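Putative thioesterase II (Thermobifida fusca, PDB 3BBJ) probably hydrolyses acyl-CoA or related acyl thioesters, as a member of the double-hotdog acyl-CoA thioesterase family. Local coordinates at residues Asp244-Glu249 / Arg265-Val270; Thr170-Cys175 / Ser207-Trp212; Tyr63-Pro68 / Ala215-Leu220; Val151-Ser156 / Asp200-Ile205. One frame throughout, in Å; residues are numbered along the deposited sequence.

Contact 1 of 4, residues Asp244-Glu249 / Arg265-Val270; sequences DGWFDE and RQLARV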
loop_
_atom_site.group_PDB
_atom_site.type_symbol
_atom_site.label_atom_id
_atom_site.label_comp_id
_atom_site.label_asym_id
_atom_site.label_seq_id
_atom_site.Cartn_x
_atom_site.Cartn_y
_atom_site.Cartn_z
ATOM N N ASP A 244 -6.415 4.512 -17.941
ATOM C CA ASP A 244 -5.172 5.058 -18.485
ATOM C C ASP A 244 -4.027 4.031 -18.366
ATOM O O ASP A 244 -2.869 4.389 -18.127
ATOM C CB ASP A 244 -4.835 6.389 -17.794
ATOM C CG ASP A 244 -3.735 7.179 -18.502
ATOM O OD1 ASP A 244 -3.602 7.118 -19.747
ATOM O OD2 ASP A 244 -3.008 7.889 -17.784
ATOM N N GLY A 245 -4.373 2.756 -18.554
ATOM C CA GLY A 245 -3.415 1.655 -18.507
ATOM C C GLY A 245 -3.066 1.147 -17.122
ATOM O O GLY A 245 -2.415 0.104 -16.980
ATOM N N TRP A 246 -3.496 1.876 -16.109
ATOM C CA TRP A 246 -3.209 1.561 -14.720
ATOM C C TRP A 246 -4.297 0.685 -14.121
ATOM O O TRP A 246 -5.473 0.846 -14.425
ATOM C CB TRP A 246 -3.094 2.851 -13.905
ATOM C CG TRP A 246 -1.895 3.674 -14.275
ATOM C CD1 TRP A 246 -1.847 4.694 -15.168
ATOM C CD2 TRP A 246 -0.560 3.535 -13.760
ATOM N NE1 TRP A 246 -0.568 5.195 -15.253
ATOM C CE2 TRP A 246 0.237 4.498 -14.398
ATOM C CE3 TRP A 246 0.037 2.682 -12.829
ATOM C CZ2 TRP A 246 1.594 4.642 -14.119
ATOM C CZ3 TRP A 246 1.380 2.818 -12.566
ATOM C CH2 TRP A 246 2.143 3.790 -13.195
ATOM N N PHE A 247 -3.894 -0.265 -13.287
ATOM C CA PHE A 247 -4.861 -1.068 -12.529
ATOM C C PHE A 247 -4.351 -1.338 -11.118
ATOM O O PHE A 247 -3.140 -1.333 -10.860
ATOM C CB PHE A 247 -5.199 -2.386 -13.243
ATOM C CG PHE A 247 -4.041 -3.329 -13.374
ATOM C CD1 PHE A 247 -3.144 -3.207 -14.428
ATOM C CD2 PHE A 247 -3.864 -4.368 -12.466
ATOM C CE1 PHE A 247 -2.078 -4.052 -14.551
ATOM C CE2 PHE A 247 -2.787 -5.245 -12.592
ATOM C CZ PHE A 247 -1.889 -5.087 -13.629
ATOM N N ASP A 248 -5.302 -1.551 -10.214
ATOM C CA ASP A 248 -5.002 -1.964 -8.844
ATOM C C ASP A 248 -5.337 -3.459 -8.680
ATOM O O ASP A 248 -6.392 -3.922 -9.133
ATOM C CB ASP A 248 -5.780 -1.126 -7.828
ATOM C CG ASP A 248 -7.294 -1.257 -7.982
ATOM O OD1 ASP A 248 -7.815 -0.832 -9.031
ATOM O OD2 ASP A 248 -7.963 -1.758 -7.055
ATOM N N GLU A 249 -4.431 -4.209 -8.055
ATOM C CA GLU A 249 -4.674 -5.626 -7.724
ATOM C C GLU A 249 -4.598 -5.775 -6.214
ATOM O O GLU A 249 -3.556 -5.597 -5.605
ATOM C CB GLU A 249 -3.652 -6.524 -8.415
ATOM C CG GLU A 249 -3.775 -8.018 -8.147
ATOM C CD GLU A 249 -2.757 -8.852 -8.957
ATOM O OE1 GLU A 249 -2.707 -8.705 -10.211
ATOM O OE2 GLU A 249 -2.016 -9.665 -8.343
ATOM N N ARG A 265 -1.818 -4.680 -1.742
ATOM C CA ARG A 265 -2.321 -3.942 -2.880
ATOM C C ARG A 265 -1.093 -3.606 -3.754
ATOM O O ARG A 265 -0.089 -3.104 -3.239
ATOM C CB ARG A 265 -3.134 -2.681 -2.460
ATOM C CG ARG A 265 -3.701 -1.914 -3.725
ATOM C CD ARG A 265 -4.629 -0.672 -3.511
ATOM N NE ARG A 265 -5.798 -0.891 -2.631
ATOM C CZ ARG A 265 -6.153 -0.094 -1.613
ATOM N NH1 ARG A 265 -5.464 1.016 -1.335
ATOM N NH2 ARG A 265 -7.218 -0.396 -0.865
ATOM N N GLN A 266 -1.136 -3.964 -5.037
ATOM C CA GLN A 266 -0.107 -3.472 -5.984
ATOM C C GLN A 266 -0.750 -2.580 -7.055
ATOM O O GLN A 266 -1.967 -2.689 -7.321
ATOM C CB GLN A 266 0.755 -4.578 -6.638
ATOM C CG GLN A 266 0.059 -5.558 -7.561
ATOM C CD GLN A 266 1.037 -6.362 -8.432
ATOM O OE1 GLN A 266 1.547 -5.864 -9.433
ATOM N NE2 GLN A 266 1.266 -7.629 -8.069
ATOM N N LEU A 267 0.072 -1.693 -7.623
ATOM C CA LEU A 267 -0.315 -0.839 -8.753
ATOM C C LEU A 267 0.634 -1.105 -9.919
ATOM O O LEU A 267 1.860 -1.124 -9.758
ATOM C CB LEU A 267 -0.256 0.655 -8.387
ATOM C CG LEU A 267 -0.976 1.593 -9.360
ATOM C CD1 LEU A 267 -2.519 1.479 -9.168
ATOM C CD2 LEU A 267 -0.528 3.048 -9.236
ATOM N N ALA A 268 0.072 -1.302 -11.103
ATOM C CA ALA A 268 0.886 -1.587 -12.289
ATOM C C ALA A 268 0.250 -0.964 -13.525
ATOM O O ALA A 268 -0.973 -0.749 -13.573
ATOM C CB ALA A 268 1.065 -3.088 -12.474
ATOM N N ARG A 269 1.097 -0.637 -14.507
ATOM C CA ARG A 269 0.617 -0.130 -15.772
ATOM C C ARG A 269 0.924 -1.066 -16.934
ATOM O O ARG A 269 2.097 -1.358 -17.250
ATOM C CB ARG A 269 1.170 1.234 -16.119
ATOM C CG ARG A 269 0.289 1.884 -17.204
ATOM C CD ARG A 269 0.872 3.136 -17.770
ATOM N NE ARG A 269 -0.135 3.809 -18.588
ATOM C CZ ARG A 269 0.121 4.602 -19.630
ATOM N NH1 ARG A 269 1.368 4.815 -20.048
ATOM N NH2 ARG A 269 -0.892 5.156 -20.284
ATOM N N VAL A 270 -0.167 -1.511 -17.553
ATOM C CA VAL A 270 -0.162 -2.261 -18.811
ATOM C C VAL A 270 0.738 -1.650 -19.907
ATOM O O VAL A 270 0.941 -0.433 -19.971
ATOM C CB VAL A 270 -1.624 -2.367 -19.315
ATOM C CG1 VAL A 270 -1.773 -1.876 -20.735
ATOM C CG2 VAL A 270 -2.141 -3.764 -19.100
HETATM O O HOH W 1 -0.580 -8.867 -6.193
#
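Four backbone bonds zip strand 246-249 to 265-269: F247 and A268 exchange N-H and C=O, as do E249 and Q266, the straightest being E249 N to Q266 O at 3.0 Å (171°). V270 N adds a bond to G245 O. R269 makes the side-chain grip, its extended chain bringing its guanidinium side-on to D244: NE (2.8 Å, on a lone pair) and NH2 (3.0 Å, above the carbonyl plane) donate to D244 O. D244 OD1 forms a long salt bridge with NH2, while OD2 takes N-H of D112 in the second subunit. On the face of W246, D248, L267 and R269, R269 CB sits over the six-membered ring of W246, 3.6 Å from its centroid, and L267 CD2 packs against W246 CE3. On the face of F247, E249, Q266 and A268 the F247 ring meets A268 CB, and one water links E249 OE2 to Q266 NE2; I205 N holds OE1 and T217 OG1 bonds Q266 OE1. This is an antiparallel beta hairpin (strands 246-254 and 260-269) within the C-terminal hotdog domain.

Contact 2 of 4, residues Thr170-Cys175 / Ser207-Trp212; sequences TTPELC and SLLVDW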
loop_
_atom_site.group_PDB
_atom_site.type_symbol
_atom_site.label_atom_id
_atom_site.label_comp_id
_atom_site.label_asym_id
_atom_site.label_seq_id
_atom_site.Cartn_x
_atom_site.Cartn_y
_atom_site.Cartn_z
ATOM N N THR A 170 -18.563 -9.990 -14.920
ATOM C CA THR A 170 -19.223 -8.732 -14.507
ATOM C C THR A 170 -18.341 -7.890 -13.586
ATOM O O THR A 170 -18.151 -6.690 -13.820
ATOM C CB THR A 170 -20.558 -8.990 -13.767
ATOM O OG1 THR A 170 -21.260 -10.080 -14.380
ATOM C CG2 THR A 170 -21.424 -7.726 -13.776
ATOM N N THR A 171 -17.846 -8.521 -12.517
ATOM C CA THR A 171 -16.892 -7.887 -11.604
ATOM C C THR A 171 -15.665 -8.788 -11.457
ATOM O O THR A 171 -15.799 -9.998 -11.281
ATOM C CB THR A 171 -17.496 -7.593 -10.218
ATOM O OG1 THR A 171 -17.977 -8.814 -9.634
ATOM C CG2 THR A 171 -18.640 -6.557 -10.334
ATOM N N PRO A 172 -14.464 -8.192 -11.514
ATOM C CA PRO A 172 -13.206 -8.915 -11.464
ATOM C C PRO A 172 -12.913 -9.436 -10.065
ATOM O O PRO A 172 -12.702 -8.648 -9.154
ATOM C CB PRO A 172 -12.180 -7.845 -11.848
ATOM C CG PRO A 172 -12.784 -6.568 -11.404
ATOM C CD PRO A 172 -14.253 -6.736 -11.568
ATOM N N GLU A 173 -12.918 -10.754 -9.906
ATOM C CA GLU A 173 -12.668 -11.367 -8.621
ATOM C C GLU A 173 -12.141 -12.794 -8.784
ATOM O O GLU A 173 -12.711 -13.594 -9.519
ATOM C CB GLU A 173 -13.962 -11.368 -7.805
ATOM C CG GLU A 173 -13.850 -12.047 -6.424
ATOM C CD GLU A 173 -15.095 -11.864 -5.544
ATOM O OE1 GLU A 173 -15.535 -10.698 -5.366
ATOM O OE2 GLU A 173 -15.603 -12.886 -5.008
ATOM N N LEU A 174 -11.043 -13.115 -8.115
ATOM C CA LEU A 174 -10.555 -14.488 -8.111
ATOM C C LEU A 174 -10.424 -14.935 -6.674
ATOM O O LEU A 174 -10.146 -14.130 -5.798
ATOM C CB LEU A 174 -9.207 -14.625 -8.836
ATOM C CG LEU A 174 -9.211 -14.314 -10.334
ATOM C CD1 LEU A 174 -7.795 -14.057 -10.857
ATOM C CD2 LEU A 174 -9.880 -15.438 -11.110
ATOM N N CYS A 175 -10.666 -16.212 -6.429
ATOM C CA CYS A 175 -10.432 -16.772 -5.110
ATOM C C CYS A 175 -10.155 -18.263 -5.170
ATOM O O CYS A 175 -10.348 -18.936 -6.193
ATOM C CB CYS A 175 -11.591 -16.479 -4.166
ATOM S SG CYS A 175 -13.106 -17.263 -4.639
ATOM N N SER A 207 -6.162 -9.388 -16.349
ATOM C CA SER A 207 -6.436 -10.302 -17.433
ATOM C C SER A 207 -7.934 -10.523 -17.582
ATOM O O SER A 207 -8.387 -10.825 -18.671
ATOM C CB SER A 207 -5.706 -11.621 -17.203
ATOM O OG SER A 207 -6.182 -12.264 -16.042
ATOM N N LEU A 208 -8.691 -10.360 -16.495
ATOM C CA LEU A 208 -10.149 -10.522 -16.512
ATOM C C LEU A 208 -10.921 -9.345 -17.102
ATOM O O LEU A 208 -12.126 -9.447 -17.274
ATOM C CB LEU A 208 -10.666 -10.714 -15.089
ATOM C CG LEU A 208 -10.225 -11.979 -14.375
ATOM C CD1 LEU A 208 -10.805 -11.966 -12.982
ATOM C CD2 LEU A 208 -10.653 -13.214 -15.161
ATOM N N LEU A 209 -10.228 -8.252 -17.423
ATOM C CA LEU A 209 -10.868 -6.969 -17.774
ATOM C C LEU A 209 -10.448 -6.344 -19.114
ATOM O O LEU A 209 -11.298 -5.856 -19.858
ATOM C CB LEU A 209 -10.565 -5.958 -16.663
ATOM C CG LEU A 209 -10.888 -6.431 -15.238
ATOM C CD1 LEU A 209 -10.176 -5.598 -14.191
ATOM C CD2 LEU A 209 -12.403 -6.443 -15.003
ATOM N N VAL A 210 -9.146 -6.271 -19.378
ATOM C CA VAL A 210 -8.643 -5.810 -20.684
ATOM C C VAL A 210 -7.778 -6.945 -21.243
ATOM O O VAL A 210 -7.539 -7.943 -20.547
ATOM C CB VAL A 210 -7.890 -4.444 -20.618
ATOM C CG1 VAL A 210 -8.781 -3.387 -19.947
ATOM C CG2 VAL A 210 -6.553 -4.553 -19.871
ATOM N N ASP A 211 -7.313 -6.811 -22.480
ATOM C CA ASP A 211 -6.623 -7.933 -23.129
ATOM C C ASP A 211 -5.094 -7.910 -22.951
ATOM O O ASP A 211 -4.330 -7.993 -23.910
ATOM C CB ASP A 211 -7.065 -8.081 -24.603
ATOM C CG ASP A 211 -6.652 -6.917 -25.481
ATOM O OD1 ASP A 211 -6.167 -5.890 -24.948
ATOM O OD2 ASP A 211 -6.810 -7.047 -26.719
ATOM N N TRP A 212 -4.673 -7.781 -21.697
ATOM C CA TRP A 212 -3.274 -7.887 -21.293
ATOM C C TRP A 212 -3.249 -8.935 -20.204
ATOM O O TRP A 212 -4.028 -8.853 -19.245
ATOM C CB TRP A 212 -2.755 -6.588 -20.707
ATOM C CG TRP A 212 -2.355 -5.582 -21.708
ATOM C CD1 TRP A 212 -3.113 -4.560 -22.189
ATOM C CD2 TRP A 212 -1.070 -5.463 -22.324
ATOM N NE1 TRP A 212 -2.384 -3.822 -23.083
ATOM C CE2 TRP A 212 -1.125 -4.354 -23.186
ATOM C CE3 TRP A 212 0.127 -6.187 -22.223
ATOM C CZ2 TRP A 212 -0.035 -3.947 -23.952
ATOM C CZ3 TRP A 212 1.213 -5.789 -22.995
ATOM C CH2 TRP A 212 1.120 -4.680 -23.848
#
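The start of strand 173-180 and the end of a short 3-10 turn at S207-L208 come together without pairing; the nearest CA atoms are those of P172 and L208, 6.1 Å apart. Residues 209-212 run on as loop. What joins the two is apolar. P172 presents the CB-CG side of its ring to the fork of L209, which crosses it at about a right angle; P172 CB and L209 CD2 are tightly packed at 3.5 Å. Here the loop leading to strand 217-224 is laid against the beta sheet of the C-terminal hotdog domain, with L209 also resting on C239 and V242 of strand 233-243. An alanine at L209 would remove both methyls that meet P172 and would probably loosen the packing of the loop against P172. Deeper in, L208 and L174 reach tip to tip, CD1 of L208 standing 3.9 Å from L174 CG, and A162 and L163 of helix 157-163 pack beside them. Y119 of the second subunit lies against both P172 and L209.

Contact 3 of 4, residues Tyr63-Pro68 / Ala215-Leu220; sequences YHFHRP and APTVEL. With SO4 (sulfate ion), chain C.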
loop_
_atom_site.group_PDB
_atom_site.type_symbol
_atom_site.label_atom_id
_atom_site.label_comp_id
_atom_site.label_asym_id
_atom_site.label_seq_id
_atom_site.Cartn_x
_atom_site.Cartn_y
_atom_site.Cartn_z
ATOM N N TYR A 63 7.393 -1.962 -1.653
ATOM C CA TYR A 63 8.397 -2.232 -2.652
ATOM C C TYR A 63 8.135 -1.426 -3.922
ATOM O O TYR A 63 7.002 -1.378 -4.434
ATOM C CB TYR A 63 8.385 -3.717 -3.004
ATOM C CG TYR A 63 8.710 -4.686 -1.881
ATOM C CD1 TYR A 63 10.028 -5.048 -1.624
ATOM C CD2 TYR A 63 7.701 -5.307 -1.140
ATOM C CE1 TYR A 63 10.349 -5.930 -0.634
ATOM C CE2 TYR A 63 8.014 -6.226 -0.143
ATOM C CZ TYR A 63 9.354 -6.518 0.112
ATOM O OH TYR A 63 9.721 -7.413 1.088
ATOM N N HIS A 64 9.204 -0.825 -4.443
ATOM C CA HIS A 64 9.165 -0.108 -5.723
ATOM C C HIS A 64 10.051 -0.830 -6.720
ATOM O O HIS A 64 11.215 -1.059 -6.429
ATOM C CB HIS A 64 9.590 1.338 -5.526
ATOM C CG HIS A 64 8.526 2.168 -4.881
ATOM N ND1 HIS A 64 7.733 3.038 -5.594
ATOM C CD2 HIS A 64 8.071 2.203 -3.605
ATOM C CE1 HIS A 64 6.880 3.619 -4.767
ATOM N NE2 HIS A 64 7.054 3.120 -3.559
ATOM N N PHE A 65 9.484 -1.201 -7.872
ATOM C CA PHE A 65 10.160 -2.020 -8.892
ATOM C C PHE A 65 10.679 -1.127 -9.979
ATOM O O PHE A 65 9.910 -0.403 -10.593
ATOM C CB PHE A 65 9.189 -3.040 -9.511
ATOM C CG PHE A 65 8.732 -4.079 -8.546
ATOM C CD1 PHE A 65 7.708 -3.813 -7.660
ATOM C CD2 PHE A 65 9.353 -5.325 -8.497
ATOM C CE1 PHE A 65 7.314 -4.780 -6.717
ATOM C CE2 PHE A 65 8.948 -6.293 -7.575
ATOM C CZ PHE A 65 7.935 -6.020 -6.686
ATOM N N HIS A 66 11.980 -1.182 -10.232
ATOM C CA HIS A 66 12.600 -0.282 -11.196
ATOM C C HIS A 66 12.833 -0.944 -12.542
ATOM O O HIS A 66 12.533 -0.340 -13.592
ATOM C CB HIS A 66 13.930 0.240 -10.647
ATOM C CG HIS A 66 13.805 0.882 -9.304
ATOM N ND1 HIS A 66 12.877 1.862 -9.037
ATOM C CD2 HIS A 66 14.489 0.686 -8.154
ATOM C CE1 HIS A 66 13.002 2.251 -7.783
ATOM N NE2 HIS A 66 13.966 1.542 -7.221
ATOM N N ARG A 67 13.370 -2.171 -12.491
ATOM C CA ARG A 67 13.740 -2.945 -13.676
ATOM C C ARG A 67 13.559 -4.433 -13.446
ATOM O O ARG A 67 13.619 -4.892 -12.299
ATOM C CB ARG A 67 15.230 -2.766 -13.995
ATOM C CG ARG A 67 15.690 -1.371 -14.344
ATOM C CD ARG A 67 17.203 -1.324 -14.440
ATOM N NE ARG A 67 17.660 0.054 -14.623
ATOM C CZ ARG A 67 17.834 0.950 -13.649
ATOM N NH1 ARG A 67 17.604 0.645 -12.379
ATOM N NH2 ARG A 67 18.246 2.176 -13.955
ATOM N N PRO A 68 13.373 -5.205 -14.538
ATOM C CA PRO A 68 13.297 -6.666 -14.421
ATOM C C PRO A 68 14.640 -7.266 -14.077
ATOM O O PRO A 68 15.658 -6.752 -14.525
ATOM C CB PRO A 68 12.945 -7.109 -15.842
ATOM C CG PRO A 68 13.523 -6.038 -16.709
ATOM C CD PRO A 68 13.217 -4.778 -15.943
ATOM N N ALA A 215 1.445 -7.355 -16.324
ATOM C CA ALA A 215 2.036 -6.023 -16.342
ATOM C C ALA A 215 3.177 -6.015 -15.363
ATOM O O ALA A 215 3.120 -6.676 -14.326
ATOM C CB ALA A 215 1.010 -4.939 -15.966
ATOM N N PRO A 216 4.240 -5.283 -15.676
ATOM C CA PRO A 216 5.198 -5.213 -14.586
ATOM C C PRO A 216 4.632 -4.385 -13.438
ATOM O O PRO A 216 3.950 -3.362 -13.668
ATOM C CB PRO A 216 6.424 -4.522 -15.196
ATOM C CG PRO A 216 6.097 -4.238 -16.626
ATOM C CD PRO A 216 4.658 -4.549 -16.878
ATOM N N THR A 217 4.880 -4.865 -12.217
ATOM C CA THR A 217 4.468 -4.157 -11.011
ATOM C C THR A 217 5.249 -2.879 -10.899
ATOM O O THR A 217 6.445 -2.846 -11.162
ATOM C CB THR A 217 4.722 -4.977 -9.740
ATOM O OG1 THR A 217 4.103 -6.248 -9.886
ATOM C CG2 THR A 217 4.141 -4.282 -8.518
ATOM N N VAL A 218 4.552 -1.814 -10.515
ATOM C CA VAL A 218 5.199 -0.551 -10.258
ATOM C C VAL A 218 5.434 -0.430 -8.753
ATOM O O VAL A 218 6.539 -0.077 -8.333
ATOM C CB VAL A 218 4.391 0.619 -10.801
ATOM C CG1 VAL A 218 4.983 1.917 -10.290
ATOM C CG2 VAL A 218 4.377 0.566 -12.327
ATOM N N GLU A 219 4.400 -0.739 -7.954
ATOM C CA GLU A 219 4.479 -0.637 -6.504
ATOM C C GLU A 219 3.638 -1.720 -5.858
ATOM O O GLU A 219 2.567 -2.011 -6.322
ATOM C CB GLU A 219 4.004 0.760 -6.044
ATOM C CG GLU A 219 4.404 1.171 -4.580
ATOM C CD GLU A 219 3.602 0.498 -3.485
ATOM O OE1 GLU A 219 2.398 0.232 -3.668
ATOM O OE2 GLU A 219 4.186 0.252 -2.407
ATOM N N LEU A 220 4.146 -2.344 -4.798
ATOM C CA LEU A 220 3.363 -3.267 -3.979
ATOM C C LEU A 220 3.704 -3.000 -2.528
ATOM O O LEU A 220 4.884 -2.937 -2.159
ATOM C CB LEU A 220 3.647 -4.738 -4.340
ATOM C CG LEU A 220 2.933 -5.855 -3.558
ATOM C CD1 LEU A 220 2.980 -7.183 -4.303
ATOM C CD2 LEU A 220 3.508 -6.036 -2.155
HETATM S S SO4 C . 18.571 1.798 -17.882
HETATM O O1 SO4 C . 17.262 1.151 -17.755
HETATM O O2 SO4 C . 18.733 2.246 -19.268
HETATM O O3 SO4 C . 18.647 2.967 -17.005
HETATM O O4 SO4 C . 19.640 0.860 -17.522
HETATM O O HOH W 2 8.269 2.865 -8.258
HETATM O O HOH W 3 8.348 -1.282 -12.587
#
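Best held is V218 O, gripped twice: by F65 N at 3.2 Å, from above the carbonyl plane (174°), and weakly by a water that also bonds H64 ND1. Y63 O has one bond, from L220 N at 3.0 Å, plus a CA-H...O contact from E219 CA; Y63 N returns a 2.7 Å bond to L220 O. A second water bridges F65 O and T217 O. E219, bent at chi2 (-75°), lays CG over one face of H64, 3.4 Å from NE2, which bonds S62 OG of the second subunit; E219 OE2 goes to T221. T217 CB lies over the F65 ring. R67, beyond the strand, extends to a sulfate ion, probably from the crystallisation liquor, NH2 donating to O3 at 3.2 Å and NE weakly to O1; an alanine there removes these donors and NH1, bonded to T100 O, and would probably leave the ion loose. Strand 57-65 joins 217-224 across the two hotdog domains, between strands 99-109 and 260-269, with helix 38-51 packing on Y63, F65 and L220.

Contact 4 of 4, residues Val151-Ser156 / Asp200-Ile205; sequences VDVDFS and DALPPI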
loop_
_atom_site.group_PDB
_atom_site.type_symbol
_atom_site.label_atom_id
_atom_site.label_comp_id
_atom_site.label_asym_id
_atom_site.label_seq_id
_atom_site.Cartn_x
_atom_site.Cartn_y
_atom_site.Cartn_z
ATOM N N VAL A 151 4.206 -23.002 -7.769
ATOM C CA VAL A 151 3.071 -22.879 -6.884
ATOM C C VAL A 151 1.897 -23.676 -7.408
ATOM O O VAL A 151 1.686 -23.763 -8.628
ATOM C CB VAL A 151 2.602 -21.390 -6.770
ATOM C CG1 VAL A 151 3.461 -20.604 -5.770
ATOM C CG2 VAL A 151 2.605 -20.720 -8.163
ATOM N N ASP A 152 1.120 -24.231 -6.475
ATOM C CA ASP A 152 -0.123 -24.918 -6.806
ATOM C C ASP A 152 -1.187 -23.893 -6.469
ATOM O O ASP A 152 -1.169 -23.332 -5.382
ATOM C CB ASP A 152 -0.339 -26.186 -5.973
ATOM C CG ASP A 152 0.572 -27.335 -6.377
ATOM O OD1 ASP A 152 1.167 -27.290 -7.478
ATOM O OD2 ASP A 152 0.689 -28.296 -5.577
ATOM N N VAL A 153 -2.072 -23.615 -7.423
ATOM C CA VAL A 153 -3.123 -22.632 -7.257
ATOM C C VAL A 153 -4.452 -23.280 -7.614
ATOM O O VAL A 153 -4.663 -23.683 -8.746
ATOM C CB VAL A 153 -2.872 -21.437 -8.172
ATOM C CG1 VAL A 153 -3.953 -20.388 -7.993
ATOM C CG2 VAL A 153 -1.483 -20.856 -7.904
ATOM N N ASP A 154 -5.332 -23.390 -6.630
ATOM C CA ASP A 154 -6.651 -23.973 -6.808
ATOM C C ASP A 154 -7.622 -22.831 -6.876
ATOM O O ASP A 154 -7.615 -21.973 -5.991
ATOM C CB ASP A 154 -7.006 -24.821 -5.592
ATOM C CG ASP A 154 -6.046 -25.982 -5.388
ATOM O OD1 ASP A 154 -6.063 -26.917 -6.222
ATOM O OD2 ASP A 154 -5.295 -25.955 -4.387
ATOM N N PHE A 155 -8.453 -22.814 -7.907
ATOM C CA PHE A 155 -9.429 -21.752 -8.099
ATOM C C PHE A 155 -10.832 -22.242 -7.777
ATOM O O PHE A 155 -11.160 -23.388 -8.046
ATOM C CB PHE A 155 -9.415 -21.306 -9.557
ATOM C CG PHE A 155 -8.070 -20.870 -10.049
ATOM C CD1 PHE A 155 -7.611 -19.583 -9.801
ATOM C CD2 PHE A 155 -7.275 -21.729 -10.794
ATOM C CE1 PHE A 155 -6.375 -19.158 -10.276
ATOM C CE2 PHE A 155 -6.037 -21.318 -11.270
ATOM C CZ PHE A 155 -5.587 -20.026 -11.015
ATOM N N SER A 156 -11.668 -21.374 -7.217
ATOM C CA SER A 156 -13.072 -21.701 -7.081
ATOM C C SER A 156 -13.595 -21.972 -8.501
ATOM O O SER A 156 -12.981 -21.532 -9.472
ATOM C CB SER A 156 -13.850 -20.543 -6.470
ATOM O OG SER A 156 -13.748 -19.392 -7.287
ATOM N N ASP A 200 1.945 -12.226 -4.699
ATOM C CA ASP A 200 2.205 -12.007 -6.128
ATOM C C ASP A 200 2.265 -13.321 -6.897
ATOM O O ASP A 200 2.853 -13.377 -7.972
ATOM C CB ASP A 200 3.545 -11.272 -6.342
ATOM C CG ASP A 200 3.688 -10.704 -7.762
ATOM O OD1 ASP A 200 2.685 -10.224 -8.339
ATOM O OD2 ASP A 200 4.806 -10.712 -8.297
ATOM N N ALA A 201 1.650 -14.371 -6.370
ATOM C CA ALA A 201 1.727 -15.682 -7.023
ATOM C C ALA A 201 0.467 -16.053 -7.814
ATOM O O ALA A 201 0.329 -17.216 -8.237
ATOM C CB ALA A 201 2.044 -16.775 -5.980
ATOM N N LEU A 202 -0.432 -15.082 -8.028
ATOM C CA LEU A 202 -1.709 -15.363 -8.708
ATOM C C LEU A 202 -1.803 -14.710 -10.089
ATOM O O LEU A 202 -1.012 -13.818 -10.413
ATOM C CB LEU A 202 -2.871 -14.859 -7.858
ATOM C CG LEU A 202 -2.846 -15.062 -6.348
ATOM C CD1 LEU A 202 -3.793 -14.030 -5.707
ATOM C CD2 LEU A 202 -3.212 -16.522 -5.978
ATOM N N PRO A 203 -2.778 -15.151 -10.917
ATOM C CA PRO A 203 -2.933 -14.531 -12.242
ATOM C C PRO A 203 -3.214 -13.051 -12.088
ATOM O O PRO A 203 -3.999 -12.665 -11.214
ATOM C CB PRO A 203 -4.153 -15.242 -12.839
ATOM C CG PRO A 203 -4.300 -16.486 -12.093
ATOM C CD PRO A 203 -3.748 -16.247 -10.713
ATOM N N PRO A 204 -2.518 -12.209 -12.859
ATOM C CA PRO A 204 -2.821 -10.787 -12.795
ATOM C C PRO A 204 -4.316 -10.539 -13.010
ATOM O O PRO A 204 -4.888 -11.031 -13.983
ATOM C CB PRO A 204 -1.960 -10.200 -13.909
ATOM C CG PRO A 204 -0.782 -11.113 -13.960
ATOM C CD PRO A 204 -1.372 -12.483 -13.742
ATOM N N ILE A 205 -4.929 -9.803 -12.085
ATOM C CA ILE A 205 -6.378 -9.554 -12.100
ATOM C C ILE A 205 -6.852 -8.798 -13.369
ATOM O O ILE A 205 -8.003 -8.931 -13.816
ATOM C CB ILE A 205 -6.810 -8.811 -10.797
ATOM C CG1 ILE A 205 -8.324 -8.914 -10.588
ATOM C CG2 ILE A 205 -6.312 -7.365 -10.806
ATOM C CD1 ILE A 205 -8.809 -10.326 -10.389
#
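Three side chains on one side of strand 151-155 meet the loop 200-205, and the touches are van der Waals, nearly all between apolar carbons. The closest is F155 with P203, tip to tip: CE1 of the ring stands 3.8 Å from P203 CG, and P203 CD lies at the ring edge, in its plane. F155 carries CG anti to the carbonyl carbon (chi1 -56°), which swings the ring toward the loop. V151 brings CG1 to A201 CB at 4.1 Å, and V153, set between these two, points CG1 to L202 CD2 at 4.4 Å and CG2 to the carbonyl oxygen of A201 at 4.1 Å. With alternate residues of the strand facing the loop, D152 and D154 go to the other side, where R134 forms a salt bridge with D154 and A182 N bonds D152. Further out, the loop is pinned at its start: D200 bonds G39 N and Q266 NE2 through its carboxylate. S156 caps the N terminus of helix 157-163, whose L163 packs on both F155 and P203. The strand pairs with strand 173-180, and V153 and L202 both rest on F235 of strand 233-243, so the loop after helix 191-198 lies against the sheet of the C-terminal hotdog domain.

In the fold
From the N terminus, strand 57-65 opens contact 3, which closes only at 215-220, a loop of 146 residues that joins the N-terminal to the C-terminal hotdog domain. Contacts 4 and 2 both nest inside it, and they cross one another: 151-156, 170-175, 200-205 and 207-212 alternate along the chain, and strands 151-155 and 173-180 are sheet neighbours, C175 O taking N-H from S156. Contact 1 follows in series as a local hairpin. It neighbours contact 3 in the sheet, where L267 N probably bonds E219 O, and its strands hold both ends of loop 200-205 of contact 4. V270 packs on W212, and the centres of contacts 1 and 2 lie about 12 Å apart.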